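Local atomic coordinates of peptide chain release factor subunit 1 (Aeropyrum pernix, PDB entry 3AGK), a protein that probably directs the termination of translation in archaea, responding to the stop codons UAA, UAG and UGA. Residues G298-E304 / L362-F368; E304-E308 / R325-W331. All blocks are in the same frame, centred on the assembly; numbering follows the deposited sequence.

Both contacts lie in the C-terminal part of the chain, within eRF1 domain 3, and their centres are about 12 Å apart. Interaction 1 pairs strand 300-302, at one edge of a four-stranded mixed sheet, with strand 362-366 beside it. Interaction 2 packs helix 304-312 against the start of helix 328-335; along the chain it starts at the last residue of 298-304 and ends before 362-368 begins. Glu304 belongs to both, with Gly303 at the N-cap position between strand and helix. Leu362 ties them further: its CD1 meets CZ2 of Trp331 at 3.5 Å. Side chains of strand 362-366 and of both helices thus meet in one apolar layer on one side of the sheet.

Interaction 1 of 2, residues G298-E304 / L362-F368; sequences GMIVYGE and LAGILRF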
loop_
_atom_site.group_PDB
_atom_site.type_symbol
_atom_site.label_atom_id
_atom_site.label_comp_id
_atom_site.label_asym_id
_atom_site.label_seq_id
_atom_site.Cartn_x
_atom_site.Cartn_y
_atom_site.Cartn_z
ATOM N N GLY A 298 -32.742 -0.069 14.959
ATOM C CA GLY A 298 -32.419 -1.239 15.757
ATOM C C GLY A 298 -31.760 -2.357 14.965
ATOM O O GLY A 298 -31.548 -3.457 15.477
ATOM N N MET A 299 -31.426 -2.080 13.710
ATOM C CA MET A 299 -30.837 -3.094 12.841
ATOM C C MET A 299 -29.306 -3.140 12.957
ATOM O O MET A 299 -28.608 -3.524 12.018
ATOM C CB MET A 299 -31.250 -2.837 11.392
ATOM C CG MET A 299 -31.577 -4.093 10.608
ATOM S SD MET A 299 -32.991 -4.988 11.282
ATOM C CE MET A 299 -33.045 -6.383 10.167
ATOM N N ILE A 300 -28.792 -2.734 14.110
ATOM C CA ILE A 300 -27.359 -2.755 14.360
ATOM C C ILE A 300 -27.063 -3.196 15.787
ATOM O O ILE A 300 -27.944 -3.220 16.649
ATOM C CB ILE A 300 -26.729 -1.368 14.179
ATOM C CG1 ILE A 300 -27.342 -0.398 15.190
ATOM C CG2 ILE A 300 -26.866 -0.870 12.731
ATOM C CD1 ILE A 300 -27.003 1.021 14.895
ATOM N N VAL A 301 -25.807 -3.537 16.031
ATOM C CA VAL A 301 -25.390 -3.999 17.342
ATOM C C VAL A 301 -23.990 -3.448 17.588
ATOM O O VAL A 301 -23.213 -3.276 16.651
ATOM C CB VAL A 301 -25.365 -5.534 17.390
ATOM C CG1 VAL A 301 -24.439 -6.082 16.295
ATOM C CG2 VAL A 301 -24.964 -6.034 18.766
ATOM N N TYR A 302 -23.685 -3.129 18.839
ATOM C CA TYR A 302 -22.340 -2.701 19.205
ATOM C C TYR A 302 -22.139 -2.989 20.678
ATOM O O TYR A 302 -23.098 -3.300 21.387
ATOM C CB TYR A 302 -22.106 -1.217 18.888
ATOM C CG TYR A 302 -23.251 -0.299 19.256
ATOM C CD1 TYR A 302 -23.312 0.317 20.513
ATOM C CD2 TYR A 302 -24.271 -0.038 18.342
ATOM C CE1 TYR A 302 -24.372 1.154 20.856
ATOM C CE2 TYR A 302 -25.329 0.802 18.663
ATOM C CZ TYR A 302 -25.376 1.400 19.918
ATOM O OH TYR A 302 -26.435 2.234 20.220
ATOM N N GLY A 303 -20.892 -2.885 21.129
ATOM C CA GLY A 303 -20.518 -3.318 22.464
ATOM C C GLY A 303 -20.135 -4.777 22.332
ATOM O O GLY A 303 -20.884 -5.560 21.736
ATOM N N GLU A 304 -18.967 -5.141 22.852
ATOM C CA GLU A 304 -18.440 -6.493 22.673
ATOM C C GLU A 304 -19.424 -7.607 23.057
ATOM O O GLU A 304 -19.604 -8.569 22.304
ATOM C CB GLU A 304 -17.117 -6.649 23.424
ATOM C CG GLU A 304 -15.963 -6.019 22.677
ATOM C CD GLU A 304 -14.720 -5.843 23.530
ATOM O OE1 GLU A 304 -14.579 -6.568 24.538
ATOM O OE2 GLU A 304 -13.884 -4.973 23.179
ATOM N N LEU A 362 -15.886 -1.265 16.534
ATOM C CA LEU A 362 -16.547 -2.574 16.410
ATOM C C LEU A 362 -18.064 -2.418 16.378
ATOM O O LEU A 362 -18.667 -1.978 17.357
ATOM C CB LEU A 362 -16.200 -3.449 17.617
ATOM C CG LEU A 362 -15.977 -4.967 17.569
ATOM C CD1 LEU A 362 -16.627 -5.620 18.808
ATOM C CD2 LEU A 362 -16.438 -5.621 16.304
ATOM N N ALA A 363 -18.693 -2.819 15.282
ATOM C CA ALA A 363 -20.148 -2.792 15.212
ATOM C C ALA A 363 -20.649 -3.753 14.150
ATOM O O ALA A 363 -19.889 -4.148 13.266
ATOM C CB ALA A 363 -20.663 -1.378 14.950
ATOM N N GLY A 364 -21.920 -4.142 14.253
ATOM C CA GLY A 364 -22.508 -5.045 13.286
ATOM C C GLY A 364 -23.780 -4.485 12.689
ATOM O O GLY A 364 -24.530 -3.772 13.350
ATOM N N ILE A 365 -24.009 -4.783 11.421
ATOM C CA ILE A 365 -25.330 -4.595 10.853
ATOM C C ILE A 365 -26.064 -5.948 10.948
ATOM O O ILE A 365 -25.544 -6.979 10.525
ATOM C CB ILE A 365 -25.264 -4.127 9.403
ATOM C CG1 ILE A 365 -24.470 -2.818 9.298
ATOM C CG2 ILE A 365 -26.693 -3.992 8.814
ATOM C CD1 ILE A 365 -24.083 -2.448 7.857
ATOM N N LEU A 366 -27.256 -5.935 11.531
ATOM C CA LEU A 366 -28.032 -7.155 11.742
ATOM C C LEU A 366 -28.882 -7.537 10.528
ATOM O O LEU A 366 -29.295 -6.685 9.750
ATOM C CB LEU A 366 -28.933 -6.991 12.964
ATOM C CG LEU A 366 -28.230 -6.717 14.295
ATOM C CD1 LEU A 366 -29.241 -6.633 15.425
ATOM C CD2 LEU A 366 -27.183 -7.783 14.600
ATOM N N ARG A 367 -29.139 -8.825 10.357
ATOM C CA ARG A 367 -30.107 -9.238 9.349
ATOM C C ARG A 367 -31.493 -9.312 9.981
ATOM O O ARG A 367 -32.512 -9.304 9.286
ATOM C CB ARG A 367 -29.711 -10.561 8.700
ATOM C CG ARG A 367 -29.266 -11.603 9.679
ATOM C CD ARG A 367 -29.026 -12.912 8.981
ATOM N NE ARG A 367 -27.879 -12.898 8.083
ATOM C CZ ARG A 367 -26.773 -13.605 8.288
ATOM N NH1 ARG A 367 -26.665 -14.382 9.366
ATOM N NH2 ARG A 367 -25.784 -13.553 7.407
ATOM N N PHE A 368 -31.515 -9.390 11.307
ATOM C CA PHE A 368 -32.722 -9.122 12.076
ATOM C C PHE A 368 -32.356 -8.717 13.490
ATOM O O PHE A 368 -32.843 -7.702 13.976
ATOM C CB PHE A 368 -33.723 -10.301 12.066
ATOM C CG PHE A 368 -33.122 -11.623 11.662
ATOM C CD1 PHE A 368 -33.482 -12.231 10.467
ATOM C CD2 PHE A 368 -32.204 -12.256 12.473
ATOM C CE1 PHE A 368 -32.920 -13.447 10.094
ATOM C CE2 PHE A 368 -31.642 -13.464 12.103
ATOM C CZ PHE A 368 -32.000 -14.061 10.919
HETATM O O HOH W 1 -18.754 -1.785 19.898
#
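Val301 and Gly364 form a hydrogen-bonded antiparallel pair that fixes strand 300-302 along strand 362-366. Val301 N gives its hydrogen to Gly364 O at 3.0 Å, and Gly364 N returns one to Val301 O at 2.9 Å. Beyond them Leu366 N donates to Met299 O at 2.8 Å. At the other end the strands part: a water accepts from Gly303 N and donates to Leu362 O, bridging the backbones.

Apolar contacts lie on both faces. Val301 has CG1 between its backbone N and carbonyl carbon (chi1 57°), which brings that methyl to 3.6 Å from Leu366 CD2, the two side chains crossing at about a right angle. This face is covered by helix 304-312, through Ala310. CG1 also rests over Gly364, 3.7 Å from its CA, where a CB would collide with it. On the opposite face, beside Ile300 and Ile365, Tyr302 CB meets Ala363 CB at 4.2 Å, and helix 277-294 packs through Phe289, His292 and Leu293. Past the strands, the Met299 CE methyl lies against a carbonyl oxygen, Arg367 O, at 3.1 Å.

Backbone bonds set the register here, while the missing side chain at Gly364 lets Val301 sit close over the neighbouring strand.

Interaction 2 of 2, residues E304-E308 / R325-W331; sequences EKDVE and REDLEEW
Glu304 and Arg325 join the first turn of helix 304-312 to the turn that leads into helix 328-335. Arg325 NH2 donates to Glu304 OE2 at 3.1 Å, nearly straight at 165°. The oxygen lies in the guanidinium plane and takes the hydrogen on its anti lone pair, with carboxylate and guanidinium planes 78° apart. Arg325 NE is satisfied by Gly360 O. NH1 faces the Asp327 carboxylate in a second salt bridge whose bonds are weak and whose detail is doubtful, since NH1 sits too close in the model. In this salt-bridge network Arg325 stands between two acids whose oxygens, Glu304 OE2 and Asp327 OD2, are 4.3 Å apart, and its charge probably offsets their repulsion.

Asp327 occupies the N-cap position of helix 328-335, yet its side chain makes no capping bond. Its OD2 instead receives Trp331 NE1 at 3.1 Å; the acceptor lies in the indole plane, while the N-H meets the carboxylate from above its plane. This bond satisfies the indole nitrogen and anchors the ring, whose six-membered end reaches helix 304-312. Both helices cover the Leu362 and Leu319 face of the mixed sheet in this alpha/beta domain, with helix 277-294 on the other. Val307 CG1, anti to the backbone N (chi1 174°), approaches CZ3 of Trp331 to 3.4 Å. Glu304 CG lies 3.7 Å from Trp331 CZ2, and Glu308 CG comes to CH2 of the same ring. Replacing Trp331 by alanine would probably open a gap beside Val307 and leave Asp327 OD2 without its indole donor. Glu304 O, at the ring edge, accepts the helical bond from Glu308 N.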
loop_
_atom_site.group_PDB
_atom_site.type_symbol
_atom_site.label_atom_id
_atom_site.label_comp_id
_atom_site.label_asym_id
_atom_site.label_seq_id
_atom_site.Cartn_x
_atom_site.Cartn_y
_atom_site.Cartn_z
ATOM N N GLU A 304 -18.967 -5.141 22.852
ATOM C CA GLU A 304 -18.440 -6.493 22.673
ATOM C C GLU A 304 -19.424 -7.607 23.057
ATOM O O GLU A 304 -19.604 -8.569 22.304
ATOM C CB GLU A 304 -17.117 -6.649 23.424
ATOM C CG GLU A 304 -15.963 -6.019 22.677
ATOM C CD GLU A 304 -14.720 -5.843 23.530
ATOM O OE1 GLU A 304 -14.579 -6.568 24.538
ATOM O OE2 GLU A 304 -13.884 -4.973 23.179
ATOM N N LYS A 305 -20.051 -7.472 24.221
ATOM C CA LYS A 305 -20.992 -8.471 24.698
ATOM C C LYS A 305 -22.125 -8.606 23.689
ATOM O O LYS A 305 -22.447 -9.714 23.265
ATOM C CB LYS A 305 -21.536 -8.105 26.083
ATOM C CG LYS A 305 -20.473 -8.036 27.178
ATOM C CD LYS A 305 -20.165 -6.586 27.629
ATOM C CE LYS A 305 -19.331 -5.809 26.598
ATOM N NZ LYS A 305 -19.913 -4.465 26.285
ATOM N N ASP A 306 -22.708 -7.479 23.287
ATOM C CA ASP A 306 -23.799 -7.495 22.311
ATOM C C ASP A 306 -23.369 -8.107 20.984
ATOM O O ASP A 306 -24.077 -8.958 20.429
ATOM C CB ASP A 306 -24.356 -6.090 22.075
ATOM C CG ASP A 306 -25.121 -5.560 23.265
ATOM O OD1 ASP A 306 -25.848 -4.554 23.115
ATOM O OD2 ASP A 306 -24.990 -6.155 24.352
ATOM N N VAL A 307 -22.216 -7.676 20.477
ATOM C CA VAL A 307 -21.722 -8.169 19.195
ATOM C C VAL A 307 -21.520 -9.682 19.275
ATOM O O VAL A 307 -21.961 -10.415 18.386
ATOM C CB VAL A 307 -20.409 -7.474 18.733
ATOM C CG1 VAL A 307 -19.874 -8.137 17.471
ATOM C CG2 VAL A 307 -20.639 -5.984 18.490
ATOM N N GLU A 308 -20.869 -10.133 20.349
ATOM C CA GLU A 308 -20.743 -11.560 20.653
ATOM C C GLU A 308 -22.072 -12.301 20.533
ATOM O O GLU A 308 -22.211 -13.201 19.708
ATOM C CB GLU A 308 -20.181 -11.765 22.058
ATOM C CG GLU A 308 -18.670 -11.867 22.113
ATOM C CD GLU A 308 -18.182 -13.306 22.089
ATOM O OE1 GLU A 308 -17.843 -13.808 20.993
ATOM O OE2 GLU A 308 -18.133 -13.932 23.171
ATOM N N ARG A 325 -7.830 -2.285 15.789
ATOM C CA ARG A 325 -8.155 -3.195 16.881
ATOM C C ARG A 325 -7.193 -4.374 16.955
ATOM O O ARG A 325 -7.003 -5.107 15.986
ATOM C CB ARG A 325 -9.595 -3.700 16.772
ATOM C CG ARG A 325 -10.606 -2.708 17.296
ATOM C CD ARG A 325 -11.997 -3.261 17.219
ATOM N NE ARG A 325 -12.757 -2.960 18.428
ATOM C CZ ARG A 325 -12.728 -3.702 19.524
ATOM N NH1 ARG A 325 -11.973 -4.782 19.563
ATOM N NH2 ARG A 325 -13.454 -3.369 20.575
ATOM N N GLU A 326 -6.593 -4.555 18.123
ATOM C CA GLU A 326 -5.648 -5.637 18.311
ATOM C C GLU A 326 -6.336 -6.990 18.182
ATOM O O GLU A 326 -5.780 -7.918 17.601
ATOM C CB GLU A 326 -4.933 -5.474 19.648
ATOM C CG GLU A 326 -4.274 -4.105 19.766
ATOM C CD GLU A 326 -3.480 -3.933 21.040
ATOM O OE1 GLU A 326 -2.840 -2.868 21.203
ATOM O OE2 GLU A 326 -3.499 -4.857 21.877
ATOM N N ASP A 327 -7.560 -7.090 18.691
ATOM C CA ASP A 327 -8.332 -8.331 18.594
ATOM C C ASP A 327 -8.953 -8.542 17.209
ATOM O O ASP A 327 -9.772 -9.445 17.016
ATOM C CB ASP A 327 -9.419 -8.371 19.675
ATOM C CG ASP A 327 -10.406 -7.217 19.560
ATOM O OD1 ASP A 327 -10.494 -6.593 18.482
ATOM O OD2 ASP A 327 -11.098 -6.920 20.554
ATOM N N LEU A 328 -8.556 -7.721 16.241
ATOM C CA LEU A 328 -9.158 -7.777 14.902
ATOM C C LEU A 328 -9.419 -9.203 14.393
ATOM O O LEU A 328 -10.540 -9.544 13.988
ATOM C CB LEU A 328 -8.302 -7.003 13.894
ATOM C CG LEU A 328 -8.934 -6.588 12.560
ATOM C CD1 LEU A 328 -8.036 -5.585 11.860
ATOM C CD2 LEU A 328 -9.184 -7.777 11.651
ATOM N N GLU A 329 -8.389 -10.039 14.406
ATOM C CA GLU A 329 -8.507 -11.341 13.770
ATOM C C GLU A 329 -9.457 -12.249 14.533
ATOM O O GLU A 329 -10.127 -13.096 13.942
ATOM C CB GLU A 329 -7.140 -12.000 13.602
ATOM C CG GLU A 329 -7.112 -13.049 12.499
ATOM C CD GLU A 329 -7.423 -12.467 11.124
ATOM O OE1 GLU A 329 -7.226 -11.246 10.924
ATOM O OE2 GLU A 329 -7.861 -13.238 10.240
ATOM N N GLU A 330 -9.521 -12.062 15.847
ATOM C CA GLU A 330 -10.437 -12.841 16.668
ATOM C C GLU A 330 -11.861 -12.638 16.198
ATOM O O GLU A 330 -12.584 -13.603 15.958
ATOM C CB GLU A 330 -10.298 -12.472 18.136
ATOM C CG GLU A 330 -9.009 -12.976 18.749
ATOM C CD GLU A 330 -8.881 -12.601 20.202
ATOM O OE1 GLU A 330 -7.733 -12.454 20.675
ATOM O OE2 GLU A 330 -9.929 -12.446 20.869
ATOM N N TRP A 331 -12.263 -11.380 16.055
ATOM C CA TRP A 331 -13.577 -11.073 15.503
ATOM C C TRP A 331 -13.775 -11.611 14.082
ATOM O O TRP A 331 -14.889 -11.980 13.708
ATOM C CB TRP A 331 -13.845 -9.576 15.568
ATOM C CG TRP A 331 -13.961 -9.113 16.971
ATOM C CD1 TRP A 331 -13.019 -8.457 17.700
ATOM C CD2 TRP A 331 -15.082 -9.302 17.833
ATOM N NE1 TRP A 331 -13.486 -8.212 18.968
ATOM C CE2 TRP A 331 -14.753 -8.721 19.075
ATOM C CE3 TRP A 331 -16.340 -9.900 17.676
ATOM C CZ2 TRP A 331 -15.633 -8.721 20.153
ATOM C CZ3 TRP A 331 -17.212 -9.898 18.739
ATOM C CH2 TRP A 331 -16.856 -9.314 19.966
#